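Local coordinates for protein 223aa long hypothetical arylmalonate decarboxylase (Sulfolobus tokodaii, PDB 2DGD) that is of unknown function but probably acts as a lyase of the arylmalonate decarboxylase family, working as part of an eight-chain assembly, at residues Glu101-Leu106 against Pro198-Asn203; Leu111-Pro116 against Ala174-Cys179; Gly73-Thr78 against Ile94-Val99. All coordinates share one frame; numbering follows the deposited sequence.

Contact 1 of 3, residues Glu101-Leu106 against Pro198-Asn203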
ATOM      1  N   GLU A 101       3.480  38.346   4.446  1.00 33.09           N
ATOM      2  CA  GLU A 101       4.770  37.962   3.890  1.00 34.87           C
ATOM      3  C   GLU A 101       4.619  36.875   2.834  1.00 34.13           C
ATOM      4  O   GLU A 101       5.264  36.925   1.787  1.00 34.52           O
ATOM      5  CB  GLU A 101       5.714  37.488   4.998  1.00 38.16           C
ATOM      6  CG  GLU A 101       6.042  38.574   6.025  1.00 44.22           C
ATOM      7  CD  GLU A 101       6.735  39.791   5.411  1.00 46.88           C
ATOM      8  OE1 GLU A 101       6.826  40.830   6.099  1.00 48.16           O
ATOM      9  OE2 GLU A 101       7.193  39.710   4.247  1.00 49.06           O
ATOM     10  N   LEU A 102       3.753  35.902   3.103  1.00 32.65           N
ATOM     11  CA  LEU A 102       3.525  34.813   2.163  1.00 30.00           C
ATOM     12  C   LEU A 102       2.938  35.316   0.849  1.00 28.87           C
ATOM     13  O   LEU A 102       3.392  34.927  -0.226  1.00 28.12           O
ATOM     14  CB  LEU A 102       2.595  33.767   2.778  1.00 28.45           C
ATOM     15  CG  LEU A 102       2.308  32.545   1.901  1.00 27.75           C
ATOM     16  CD1 LEU A 102       3.600  31.875   1.478  1.00 25.20           C
ATOM     17  CD2 LEU A 102       1.435  31.573   2.671  1.00 27.42           C
ATOM     18  N   LEU A 103       1.929  36.178   0.937  1.00 28.07           N
ATOM     19  CA  LEU A 103       1.304  36.736  -0.259  1.00 27.52           C
ATOM     20  C   LEU A 103       2.321  37.555  -1.045  1.00 28.45           C
ATOM     21  O   LEU A 103       2.368  37.500  -2.277  1.00 27.27           O
ATOM     22  CB  LEU A 103       0.108  37.614   0.113  1.00 24.51           C
ATOM     23  CG  LEU A 103      -1.126  36.882   0.631  1.00 23.00           C
ATOM     24  CD1 LEU A 103      -2.190  37.888   1.029  1.00 23.89           C
ATOM     25  CD2 LEU A 103      -1.648  35.954  -0.436  1.00 19.97           C
ATOM     26  N   LYS A 104       3.142  38.315  -0.328  1.00 29.45           N
ATOM     27  CA  LYS A 104       4.154  39.125  -0.978  1.00 31.87           C
ATOM     28  C   LYS A 104       5.150  38.219  -1.677  1.00 32.07           C
ATOM     29  O   LYS A 104       5.480  38.426  -2.841  1.00 32.82           O
ATOM     30  CB  LYS A 104       4.876  40.011   0.036  1.00 33.85           C
ATOM     31  CG  LYS A 104       4.329  41.425   0.135  1.00 37.89           C
ATOM     32  CD  LYS A 104       5.179  42.266   1.087  1.00 43.35           C
ATOM     33  CE  LYS A 104       6.653  42.338   0.653  1.00 45.04           C
ATOM     34  NZ  LYS A 104       7.505  43.090   1.623  1.00 46.31           N
ATOM     35  N   LYS A 105       5.628  37.206  -0.969  1.00 32.32           N
ATOM     36  CA  LYS A 105       6.587  36.294  -1.562  1.00 33.49           C
ATOM     37  C   LYS A 105       5.987  35.613  -2.785  1.00 32.71           C
ATOM     38  O   LYS A 105       6.708  35.182  -3.679  1.00 32.55           O
ATOM     39  CB  LYS A 105       7.038  35.254  -0.533  1.00 36.06           C
ATOM     40  CG  LYS A 105       8.070  34.270  -1.059  1.00 39.94           C
ATOM     41  CD  LYS A 105       8.708  33.465   0.072  1.00 44.87           C
ATOM     42  CE  LYS A 105       9.448  32.223  -0.458  1.00 46.65           C
ATOM     43  NZ  LYS A 105       8.509  31.171  -0.976  1.00 47.15           N
ATOM     44  N   LEU A 106       4.662  35.534  -2.831  1.00 32.30           N
ATOM     45  CA  LEU A 106       3.977  34.908  -3.956  1.00 31.62           C
ATOM     46  C   LEU A 106       3.622  35.919  -5.049  1.00 32.16           C
ATOM     47  O   LEU A 106       2.887  35.598  -5.984  1.00 31.12           O
ATOM     48  CB  LEU A 106       2.703  34.213  -3.477  1.00 29.80           C
ATOM     49  CG  LEU A 106       2.833  32.968  -2.602  1.00 29.40           C
ATOM     50  CD1 LEU A 106       1.450  32.542  -2.118  1.00 29.10           C
ATOM     51  CD2 LEU A 106       3.496  31.852  -3.387  1.00 24.10           C
ATOM     52  N   PRO A 198      -2.718  30.134  -5.584  1.00 25.22           N
ATOM     53  CA  PRO A 198      -2.528  29.924  -4.148  1.00 24.67           C
ATOM     54  C   PRO A 198      -3.760  30.313  -3.327  1.00 24.61           C
ATOM     55  O   PRO A 198      -4.380  31.350  -3.556  1.00 24.83           O
ATOM     56  CB  PRO A 198      -1.301  30.782  -3.834  1.00 23.10           C
ATOM     57  CG  PRO A 198      -1.350  31.852  -4.870  1.00 23.32           C
ATOM     58  CD  PRO A 198      -1.752  31.108  -6.112  1.00 24.25           C
ATOM     59  N   VAL A 199      -4.131  29.445  -2.395  1.00 23.25           N
ATOM     60  CA  VAL A 199      -5.260  29.693  -1.515  1.00 22.21           C
ATOM     61  C   VAL A 199      -4.637  29.682  -0.129  1.00 22.07           C
ATOM     62  O   VAL A 199      -4.290  28.621   0.386  1.00 22.92           O
ATOM     63  CB  VAL A 199      -6.320  28.584  -1.638  1.00 22.15           C
ATOM     64  CG1 VAL A 199      -7.463  28.842  -0.667  1.00 21.79           C
ATOM     65  CG2 VAL A 199      -6.844  28.536  -3.063  1.00 20.01           C
ATOM     66  N   VAL A 200      -4.486  30.865   0.460  1.00 20.84           N
ATOM     67  CA  VAL A 200      -3.841  31.007   1.765  1.00 19.95           C
ATOM     68  C   VAL A 200      -4.762  31.175   2.968  1.00 20.52           C
ATOM     69  O   VAL A 200      -5.512  32.149   3.063  1.00 21.82           O
ATOM     70  CB  VAL A 200      -2.865  32.207   1.750  1.00 18.62           C
ATOM     71  CG1 VAL A 200      -2.167  32.341   3.094  1.00 17.43           C
ATOM     72  CG2 VAL A 200      -1.855  32.037   0.638  1.00 17.90           C
ATOM     73  N   SER A 201      -4.697  30.229   3.895  1.00 20.26           N
ATOM     74  CA  SER A 201      -5.511  30.316   5.101  1.00 20.65           C
ATOM     75  C   SER A 201      -4.596  30.854   6.180  1.00 21.90           C
ATOM     76  O   SER A 201      -3.376  30.711   6.100  1.00 22.30           O
ATOM     77  CB  SER A 201      -6.024  28.948   5.523  1.00 19.54           C
ATOM     78  OG  SER A 201      -4.978  28.195   6.094  1.00 19.84           O
ATOM     79  N   GLU A 202      -5.182  31.461   7.198  1.00 23.57           N
ATOM     80  CA  GLU A 202      -4.388  32.043   8.262  1.00 23.62           C
ATOM     81  C   GLU A 202      -3.549  30.997   8.990  1.00 22.88           C
ATOM     82  O   GLU A 202      -2.390  31.256   9.336  1.00 22.56           O
ATOM     83  CB  GLU A 202      -5.304  32.794   9.228  1.00 24.15           C
ATOM     84  CG  GLU A 202      -4.578  33.777  10.112  1.00 28.08           C
ATOM     85  CD  GLU A 202      -5.482  34.877  10.623  1.00 31.12           C
ATOM     86  OE1 GLU A 202      -5.061  35.603  11.550  1.00 33.85           O
ATOM     87  OE2 GLU A 202      -6.607  35.023  10.091  1.00 32.83           O
ATOM     88  N   ASN A 203      -4.115  29.811   9.203  1.00 21.22           N
ATOM     89  CA  ASN A 203      -3.379  28.766   9.892  1.00 20.00           C
ATOM     90  C   ASN A 203      -2.204  28.261   9.070  1.00 19.21           C
ATOM     91  O   ASN A 203      -1.116  28.068   9.606  1.00 20.57           O
ATOM     92  CB  ASN A 203      -4.304  27.609  10.275  1.00 20.09           C
ATOM     93  CG  ASN A 203      -5.283  27.988  11.368  1.00 20.96           C
ATOM     94  OD1 ASN A 203      -4.990  28.841  12.205  1.00 20.28           O
ATOM     95  ND2 ASN A 203      -6.446  27.347  11.376  1.00 21.48           N
TER
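Val200 packs against the last turn of the helix carrying Leu102 and Leu103, with Leu106 just beyond it, and the contact is apolar throughout. Leu102 CD2 sits 3.7 Å from Val200 CG1 and 3.9 Å from Val200 CG2, so a single leucine methyl rests on both branches of the valine. Leu103, the next residue along the helix, reaches the same valine: its CD2 comes within 4.1 Å of Val200 CG2, the two side chains crossing obliquely. Their first torsions differ, Leu102 CG being anti to the backbone N (chi1 -178°) and Leu103 CG anti to the carbonyl carbon (chi1 -71°), which sets each CG where a CD2 methyl can reach Val200. Leu106, the first residue beyond helical geometry, turns to Pro198. Its CD1 lies 3.7 Å from Pro198 CB and 4.0 Å from Pro198 CG, the two side chains passing with opposite headings. Leu106 CD1 also lies 4.3 Å from Val200 CG2.

This is helix-on-sheet packing in an alpha/beta fold. Helix 95-105 covers the side of strand 199-201, last of the four in this chain's sheet, to which Val200 points, while Val199 faces the other way and meets Val188, Leu191 and His192 of helix 187-195. No hydrogen bond crosses the contact; the strand is held by backbone bonds from Val200 to Val175 and Ile177 on the neighbouring strand and between Val199 and Gly222. At the strand's far end Ser201 occupies the N-cap position of helix 202-214, with OG bonded to Ala204 N. Trp208, further along that helix, lies against Leu102, and Phe223 touches both Leu102 and Pro198.

Contact 2 of 3, residues Leu111-Pro116 against Ala174-Cys179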
ATOM      1  N   LEU A 111      -6.394  40.265  -4.830  1.00 29.51           N
ATOM      2  CA  LEU A 111      -6.786  39.312  -3.808  1.00 29.17           C
ATOM      3  C   LEU A 111      -8.300  39.164  -3.604  1.00 29.75           C
ATOM      4  O   LEU A 111      -9.052  40.143  -3.695  1.00 29.81           O
ATOM      5  CB  LEU A 111      -6.136  39.740  -2.489  1.00 27.98           C
ATOM      6  CG  LEU A 111      -6.243  38.852  -1.253  1.00 27.85           C
ATOM      7  CD1 LEU A 111      -5.405  37.601  -1.463  1.00 29.75           C
ATOM      8  CD2 LEU A 111      -5.749  39.607  -0.032  1.00 26.67           C
ATOM      9  N   TRP A 112      -8.740  37.934  -3.342  1.00 28.09           N
ATOM     10  CA  TRP A 112     -10.143  37.664  -3.060  1.00 25.58           C
ATOM     11  C   TRP A 112     -10.124  37.217  -1.598  1.00 25.88           C
ATOM     12  O   TRP A 112      -9.330  36.345  -1.223  1.00 27.73           O
ATOM     13  CB  TRP A 112     -10.688  36.545  -3.932  1.00 24.38           C
ATOM     14  CG  TRP A 112     -12.190  36.488  -3.890  1.00 26.36           C
ATOM     15  CD1 TRP A 112     -13.059  37.105  -4.748  1.00 25.24           C
ATOM     16  CD2 TRP A 112     -13.003  35.830  -2.903  1.00 26.28           C
ATOM     17  NE1 TRP A 112     -14.356  36.873  -4.357  1.00 24.95           N
ATOM     18  CE2 TRP A 112     -14.353  36.094  -3.231  1.00 24.69           C
ATOM     19  CE3 TRP A 112     -12.721  35.042  -1.776  1.00 25.57           C
ATOM     20  CZ2 TRP A 112     -15.419  35.600  -2.475  1.00 25.06           C
ATOM     21  CZ3 TRP A 112     -13.787  34.549  -1.020  1.00 26.98           C
ATOM     22  CH2 TRP A 112     -15.121  34.831  -1.377  1.00 26.20           C
ATOM     23  N   ILE A 113     -10.987  37.803  -0.774  1.00 23.34           N
ATOM     24  CA  ILE A 113     -11.005  37.478   0.649  1.00 21.57           C
ATOM     25  C   ILE A 113     -12.251  36.772   1.180  1.00 21.60           C
ATOM     26  O   ILE A 113     -13.371  37.258   1.033  1.00 21.11           O
ATOM     27  CB  ILE A 113     -10.781  38.756   1.485  1.00 19.85           C
ATOM     28  CG1 ILE A 113      -9.415  39.345   1.155  1.00 19.67           C
ATOM     29  CG2 ILE A 113     -10.887  38.455   2.970  1.00 18.11           C
ATOM     30  CD1 ILE A 113      -9.201  40.723   1.727  1.00 21.58           C
ATOM     31  N   GLY A 114     -12.041  35.621   1.812  1.00 20.82           N
ATOM     32  CA  GLY A 114     -13.143  34.885   2.395  1.00 20.72           C
ATOM     33  C   GLY A 114     -13.008  34.948   3.904  1.00 20.96           C
ATOM     34  O   GLY A 114     -11.902  34.831   4.421  1.00 21.34           O
ATOM     35  N   THR A 115     -14.114  35.148   4.617  1.00 21.53           N
ATOM     36  CA  THR A 115     -14.075  35.217   6.079  1.00 22.44           C
ATOM     37  C   THR A 115     -15.272  34.492   6.697  1.00 23.45           C
ATOM     38  O   THR A 115     -16.204  34.092   6.000  1.00 24.14           O
ATOM     39  CB  THR A 115     -14.112  36.678   6.603  1.00 21.75           C
ATOM     40  OG1 THR A 115     -15.469  37.122   6.676  1.00 22.39           O
ATOM     41  CG2 THR A 115     -13.350  37.604   5.689  1.00 20.66           C
ATOM     42  N   PRO A 116     -15.247  34.291   8.018  1.00 24.01           N
ATOM     43  CA  PRO A 116     -16.374  33.609   8.649  1.00 25.24           C
ATOM     44  C   PRO A 116     -17.289  34.634   9.328  1.00 26.47           C
ATOM     45  O   PRO A 116     -18.342  34.287   9.854  1.00 25.97           O
ATOM     46  CB  PRO A 116     -15.682  32.700   9.652  1.00 24.27           C
ATOM     47  CG  PRO A 116     -14.590  33.578  10.156  1.00 23.84           C
ATOM     48  CD  PRO A 116     -14.062  34.263   8.897  1.00 23.82           C
ATOM     49  N   ALA A 174      -4.651  35.301  -5.875  1.00 26.41           N
ATOM     50  CA  ALA A 174      -4.714  34.351  -4.778  1.00 24.76           C
ATOM     51  C   ALA A 174      -5.938  34.630  -3.933  1.00 23.81           C
ATOM     52  O   ALA A 174      -6.530  35.705  -4.021  1.00 23.85           O
ATOM     53  CB  ALA A 174      -3.458  34.464  -3.919  1.00 22.57           C
ATOM     54  N   VAL A 175      -6.305  33.651  -3.116  1.00 22.70           N
ATOM     55  CA  VAL A 175      -7.437  33.763  -2.211  1.00 21.95           C
ATOM     56  C   VAL A 175      -6.900  33.714  -0.788  1.00 23.05           C
ATOM     57  O   VAL A 175      -5.925  33.009  -0.500  1.00 21.98           O
ATOM     58  CB  VAL A 175      -8.423  32.591  -2.388  1.00 21.65           C
ATOM     59  CG1 VAL A 175      -9.427  32.586  -1.254  1.00 20.99           C
ATOM     60  CG2 VAL A 175      -9.132  32.688  -3.729  1.00 21.43           C
ATOM     61  N   TYR A 176      -7.528  34.470   0.101  1.00 23.68           N
ATOM     62  CA  TYR A 176      -7.118  34.479   1.497  1.00 24.92           C
ATOM     63  C   TYR A 176      -8.332  34.180   2.353  1.00 24.51           C
ATOM     64  O   TYR A 176      -9.376  34.803   2.183  1.00 25.26           O
ATOM     65  CB  TYR A 176      -6.533  35.844   1.881  1.00 26.07           C
ATOM     66  CG  TYR A 176      -6.405  36.062   3.380  1.00 27.05           C
ATOM     67  CD1 TYR A 176      -5.629  35.214   4.172  1.00 27.75           C
ATOM     68  CD2 TYR A 176      -7.075  37.110   4.008  1.00 26.98           C
ATOM     69  CE1 TYR A 176      -5.528  35.403   5.554  1.00 27.93           C
ATOM     70  CE2 TYR A 176      -6.979  37.308   5.385  1.00 27.75           C
ATOM     71  CZ  TYR A 176      -6.205  36.451   6.152  1.00 28.75           C
ATOM     72  OH  TYR A 176      -6.124  36.641   7.518  1.00 30.96           O
ATOM     73  N   ILE A 177      -8.204  33.216   3.261  1.00 24.19           N
ATOM     74  CA  ILE A 177      -9.305  32.865   4.153  1.00 24.22           C
ATOM     75  C   ILE A 177      -8.906  33.246   5.572  1.00 24.77           C
ATOM     76  O   ILE A 177      -8.028  32.619   6.168  1.00 27.62           O
ATOM     77  CB  ILE A 177      -9.623  31.357   4.076  1.00 22.95           C
ATOM     78  CG1 ILE A 177     -10.001  30.989   2.644  1.00 22.77           C
ATOM     79  CG2 ILE A 177     -10.780  31.016   4.988  1.00 22.05           C
ATOM     80  CD1 ILE A 177     -10.189  29.507   2.420  1.00 23.15           C
ATOM     81  N   ALA A 178      -9.560  34.272   6.108  1.00 23.95           N
ATOM     82  CA  ALA A 178      -9.262  34.783   7.446  1.00 23.65           C
ATOM     83  C   ALA A 178      -9.794  33.973   8.629  1.00 23.56           C
ATOM     84  O   ALA A 178     -10.716  33.178   8.492  1.00 24.55           O
ATOM     85  CB  ALA A 178      -9.748  36.220   7.556  1.00 21.66           C
ATOM     86  N   CYS A 179      -9.180  34.209   9.786  1.00 23.54           N
ATOM     87  CA  CYS A 179      -9.508  33.585  11.072  1.00 25.40           C
ATOM     88  C   CYS A 179      -8.914  32.198  11.295  1.00 25.53           C
ATOM     89  O   CYS A 179      -9.085  31.286  10.479  1.00 26.67           O
ATOM     90  CB  CYS A 179     -11.026  33.528  11.307  1.00 26.27           C
ATOM     91  SG  CYS A 179     -11.462  33.542  13.082  1.00 25.95           S
TER
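The indole of Trp112 and the side chain of Val175 flank each other with the same heading, Val175 CG1 approaching the ring obliquely, 4.1 Å from Trp112 CE3. The Tyr176 ring belongs to the opposite face of the sheet. Ile113 CG2 also comes to it obliquely, 4.2 Å from Tyr176 CD2, and Ala178 N stands 3.9 Å above the ring plane, over its centre; Trp129 meets the same ring with planes at about 55°. Leu111 CD1 comes to 3.4 Å from Ala174 O and 3.9 Å from Tyr176 CB.

Between the two faces the backbones run parallel and are joined by hydrogen bonds from Trp112 N to Ala174 O, Tyr176 N to Trp112 O, Gly114 N to Tyr176 O at 2.8 Å, and Ala178 N to Gly114 O. The bond from Gly114 N to Tyr176 O is nearly straight (172° at the hydrogen). Further along, Pro116 CG packs 3.7 Å from Cys179 CB, and Glu202 OE2 accepts from Cys179 N.

These are the two central strands of a four-stranded parallel alpha/beta sheet. Cys179 follows the C-terminal end of strand 174-177, a position consistent with the active-site cleft of Asp/Glu racemase relatives.

Contact 3 of 3, residues Gly73-Thr78 against Ile94-Val99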
ATOM      1  N   GLY A  73      -2.015  32.834  18.135  1.00 30.10           N
ATOM      2  CA  GLY A  73      -3.180  32.515  17.332  1.00 33.66           C
ATOM      3  C   GLY A  73      -4.463  33.274  17.562  1.00 35.84           C
ATOM      4  O   GLY A  73      -5.535  32.681  17.572  1.00 36.77           O
ATOM      5  N   ARG A  74      -4.371  34.582  17.745  1.00 39.05           N
ATOM      6  CA  ARG A  74      -5.560  35.400  17.952  1.00 41.61           C
ATOM      7  C   ARG A  74      -5.461  36.584  17.013  1.00 43.86           C
ATOM      8  O   ARG A  74      -4.401  36.835  16.429  1.00 44.82           O
ATOM      9  CB  ARG A  74      -5.630  35.906  19.391  1.00 41.02           C
ATOM     10  CG  ARG A  74      -5.517  34.826  20.434  1.00 42.33           C
ATOM     11  CD  ARG A  74      -5.501  35.423  21.824  1.00 44.05           C
ATOM     12  NE  ARG A  74      -6.738  36.135  22.125  1.00 45.29           N
ATOM     13  CZ  ARG A  74      -6.969  36.778  23.264  1.00 46.70           C
ATOM     14  NH1 ARG A  74      -8.124  37.395  23.454  1.00 48.29           N
ATOM     15  NH2 ARG A  74      -6.044  36.812  24.213  1.00 46.05           N
ATOM     16  N   THR A  75      -6.564  37.302  16.850  1.00 45.37           N
ATOM     17  CA  THR A  75      -6.561  38.480  15.995  1.00 47.53           C
ATOM     18  C   THR A  75      -6.564  39.644  16.964  1.00 47.98           C
ATOM     19  O   THR A  75      -6.116  40.746  16.648  1.00 49.04           O
ATOM     20  CB  THR A  75      -7.819  38.541  15.098  1.00 48.40           C
ATOM     21  OG1 THR A  75      -7.905  37.344  14.314  1.00 48.92           O
ATOM     22  CG2 THR A  75      -7.749  39.740  14.159  1.00 49.67           C
ATOM     23  N   TYR A  76      -7.061  39.357  18.162  1.00 47.99           N
ATOM     24  CA  TYR A  76      -7.161  40.328  19.236  1.00 47.80           C
ATOM     25  C   TYR A  76      -5.815  40.975  19.544  1.00 47.57           C
ATOM     26  O   TYR A  76      -4.836  40.290  19.828  1.00 47.44           O
ATOM     27  CB  TYR A  76      -7.726  39.630  20.477  1.00 47.50           C
ATOM     28  CG  TYR A  76      -7.858  40.494  21.708  1.00 48.13           C
ATOM     29  CD1 TYR A  76      -6.811  40.610  22.616  1.00 49.08           C
ATOM     30  CD2 TYR A  76      -9.054  41.156  21.992  1.00 48.94           C
ATOM     31  CE1 TYR A  76      -6.952  41.358  23.788  1.00 51.18           C
ATOM     32  CE2 TYR A  76      -9.210  41.907  23.159  1.00 49.90           C
ATOM     33  CZ  TYR A  76      -8.157  42.001  24.054  1.00 51.26           C
ATOM     34  OH  TYR A  76      -8.312  42.716  25.220  1.00 51.46           O
ATOM     35  N   GLY A  77      -5.775  42.302  19.465  1.00 47.75           N
ATOM     36  CA  GLY A  77      -4.560  43.039  19.754  1.00 47.77           C
ATOM     37  C   GLY A  77      -3.509  43.064  18.660  1.00 48.04           C
ATOM     38  O   GLY A  77      -2.471  43.699  18.821  1.00 48.41           O
ATOM     39  N   THR A  78      -3.769  42.397  17.542  1.00 47.96           N
ATOM     40  CA  THR A  78      -2.794  42.353  16.465  1.00 48.52           C
ATOM     41  C   THR A  78      -2.818  43.563  15.534  1.00 49.78           C
ATOM     42  O   THR A  78      -1.799  43.912  14.935  1.00 49.93           O
ATOM     43  CB  THR A  78      -2.960  41.070  15.622  1.00 47.56           C
ATOM     44  OG1 THR A  78      -4.267  41.037  15.038  1.00 46.61           O
ATOM     45  CG2 THR A  78      -2.768  39.842  16.494  1.00 46.21           C
ATOM     46  N   ILE A  94       2.965  36.021  14.224  1.00 27.48           N
ATOM     47  CA  ILE A  94       1.623  36.577  14.177  1.00 28.44           C
ATOM     48  C   ILE A  94       1.042  36.163  12.835  1.00 28.20           C
ATOM     49  O   ILE A  94       1.408  36.709  11.803  1.00 27.97           O
ATOM     50  CB  ILE A  94       1.651  38.116  14.307  1.00 28.89           C
ATOM     51  CG1 ILE A  94       2.229  38.497  15.673  1.00 29.46           C
ATOM     52  CG2 ILE A  94       0.244  38.686  14.165  1.00 28.36           C
ATOM     53  CD1 ILE A  94       2.385  39.981  15.883  1.00 30.95           C
ATOM     54  N   PRO A  95       0.129  35.175  12.836  1.00 29.12           N
ATOM     55  CA  PRO A  95      -0.493  34.681  11.603  1.00 29.96           C
ATOM     56  C   PRO A  95      -0.861  35.732  10.557  1.00 31.81           C
ATOM     57  O   PRO A  95      -0.578  35.546   9.372  1.00 31.71           O
ATOM     58  CB  PRO A  95      -1.696  33.872  12.110  1.00 28.25           C
ATOM     59  CG  PRO A  95      -1.878  34.311  13.535  1.00 28.34           C
ATOM     60  CD  PRO A  95      -0.491  34.551  14.016  1.00 27.74           C
ATOM     61  N   GLU A  96      -1.474  36.831  10.984  1.00 34.03           N
ATOM     62  CA  GLU A  96      -1.866  37.891  10.058  1.00 35.88           C
ATOM     63  C   GLU A  96      -0.659  38.448   9.293  1.00 34.37           C
ATOM     64  O   GLU A  96      -0.735  38.698   8.093  1.00 33.64           O
ATOM     65  CB  GLU A  96      -2.576  39.010  10.826  1.00 40.73           C
ATOM     66  CG  GLU A  96      -3.107  40.123   9.948  1.00 48.06           C
ATOM     67  CD  GLU A  96      -4.416  40.696  10.466  1.00 52.75           C
ATOM     68  OE1 GLU A  96      -5.456  39.992  10.400  1.00 55.12           O
ATOM     69  OE2 GLU A  96      -4.401  41.852  10.942  1.00 55.69           O
ATOM     70  N   GLU A  97       0.455  38.635   9.992  1.00 32.92           N
ATOM     71  CA  GLU A  97       1.667  39.143   9.366  1.00 31.73           C
ATOM     72  C   GLU A  97       2.306  38.078   8.478  1.00 29.99           C
ATOM     73  O   GLU A  97       2.982  38.397   7.503  1.00 29.22           O
ATOM     74  CB  GLU A  97       2.665  39.592  10.436  1.00 34.02           C
ATOM     75  CG  GLU A  97       2.174  40.743  11.304  1.00 37.92           C
ATOM     76  CD  GLU A  97       3.262  41.306  12.230  1.00 42.56           C
ATOM     77  OE1 GLU A  97       2.952  42.263  12.986  1.00 43.81           O
ATOM     78  OE2 GLU A  97       4.418  40.802  12.204  1.00 42.46           O
ATOM     79  N   SER A  98       2.092  36.812   8.823  1.00 29.12           N
ATOM     80  CA  SER A  98       2.633  35.694   8.052  1.00 27.48           C
ATOM     81  C   SER A  98       1.943  35.674   6.697  1.00 27.64           C
ATOM     82  O   SER A  98       2.576  35.447   5.665  1.00 26.58           O
ATOM     83  CB  SER A  98       2.370  34.371   8.774  1.00 26.14           C
ATOM     84  OG  SER A  98       2.950  34.366  10.063  1.00 27.12           O
ATOM     85  N   VAL A  99       0.634  35.907   6.713  1.00 27.88           N
ATOM     86  CA  VAL A  99      -0.157  35.937   5.494  1.00 28.90           C
ATOM     87  C   VAL A  99       0.406  36.996   4.562  1.00 30.10           C
ATOM     88  O   VAL A  99       0.576  36.764   3.370  1.00 29.23           O
ATOM     89  CB  VAL A  99      -1.625  36.288   5.791  1.00 28.31           C
ATOM     90  CG1 VAL A  99      -2.391  36.455   4.494  1.00 27.70           C
ATOM     91  CG2 VAL A  99      -2.255  35.205   6.646  1.00 29.31           C
TER
HETATM   92  O   HOH W   1      -3.512  36.882  13.572  1.00 31.49           O
HETATM   93  O   HOH W   2      -0.343  42.799  12.207  1.00 44.02           O
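Gly73 and Pro95 bring the irregular 73-78 loop and the start of helix 95-105 to within 6.7 Å between their CA atoms, and Thr75 and Glu96 lie 7.6 Å apart by the same measure. The side chains touch lightly and form no direct hydrogen bond. Gly73 CA faces the ring atom Pro95 CG. Thr78 CG2 meets Ile94 CG2 at 4.0 Å, the two side chains running counter to one another. Thr78 CG2 stands anti to its own carbonyl carbon, and OG1 lies between the backbone N and the carbonyl carbon (chi1 61°), where it hydrogen-bonds to Thr75 O. The backbone N of Thr78 bonds to the same oxygen, so two donors share one carbonyl, closing the turn through Tyr76 and Gly77.

Glu96 leaves the helix with CG anti to the backbone N (chi1 -176°) and bends at its next bond. Its carboxylate comes beside the loop without bonding to it: OE2 is 4.2 Å from Thr78 OG1 and OE1 4.4 Å from Thr75 CG2. Trp129 and His79 also pack on Glu96, and Glu125 brings a second carboxylate close.

Water joins the two backbones instead. One molecule donates to Arg74 O at 3.0 Å and accepts from Glu96 N at 3.3 Å, occupying an N-H of the first helical turn. A second donates to Thr78 O and, weakly, to Glu97 OE1, whose salt-bridge partner is Lys86.

The loop follows strand 69-72 of the three-stranded sheet, while the helix packs on the four-stranded one, and Gly73 O accepts from Thr180 OG1. A loop from one alpha/beta half meeting a helix start of the other is consistent with the interdomain cleft of the Asp/Glu racemase fold.

Contact 2 is buried almost throughout; contacts 1 and 3 are also mostly buried but reach partly exposed residues, Leu106 and Pro198 in the first and Thr75 in the other. Contacts 1 and 2 belong to one sheet, in which strands 174-177 and 199-201 are neighbours. Contact 2 is the backbone-bonded interior of that sheet, whereas contact 1 is pure side-chain packing of a helix onto its last strand in this chain. Contact 3 uses the other end of the same helix, 95-105; it has one methyl pair and otherwise relies on water bridges, with a carboxylate alongside. Glu202 CG packs on Pro95 CB, joining contacts 1 and 3, and Val99 CG2 rests near Tyr176 CE1 of contact 2.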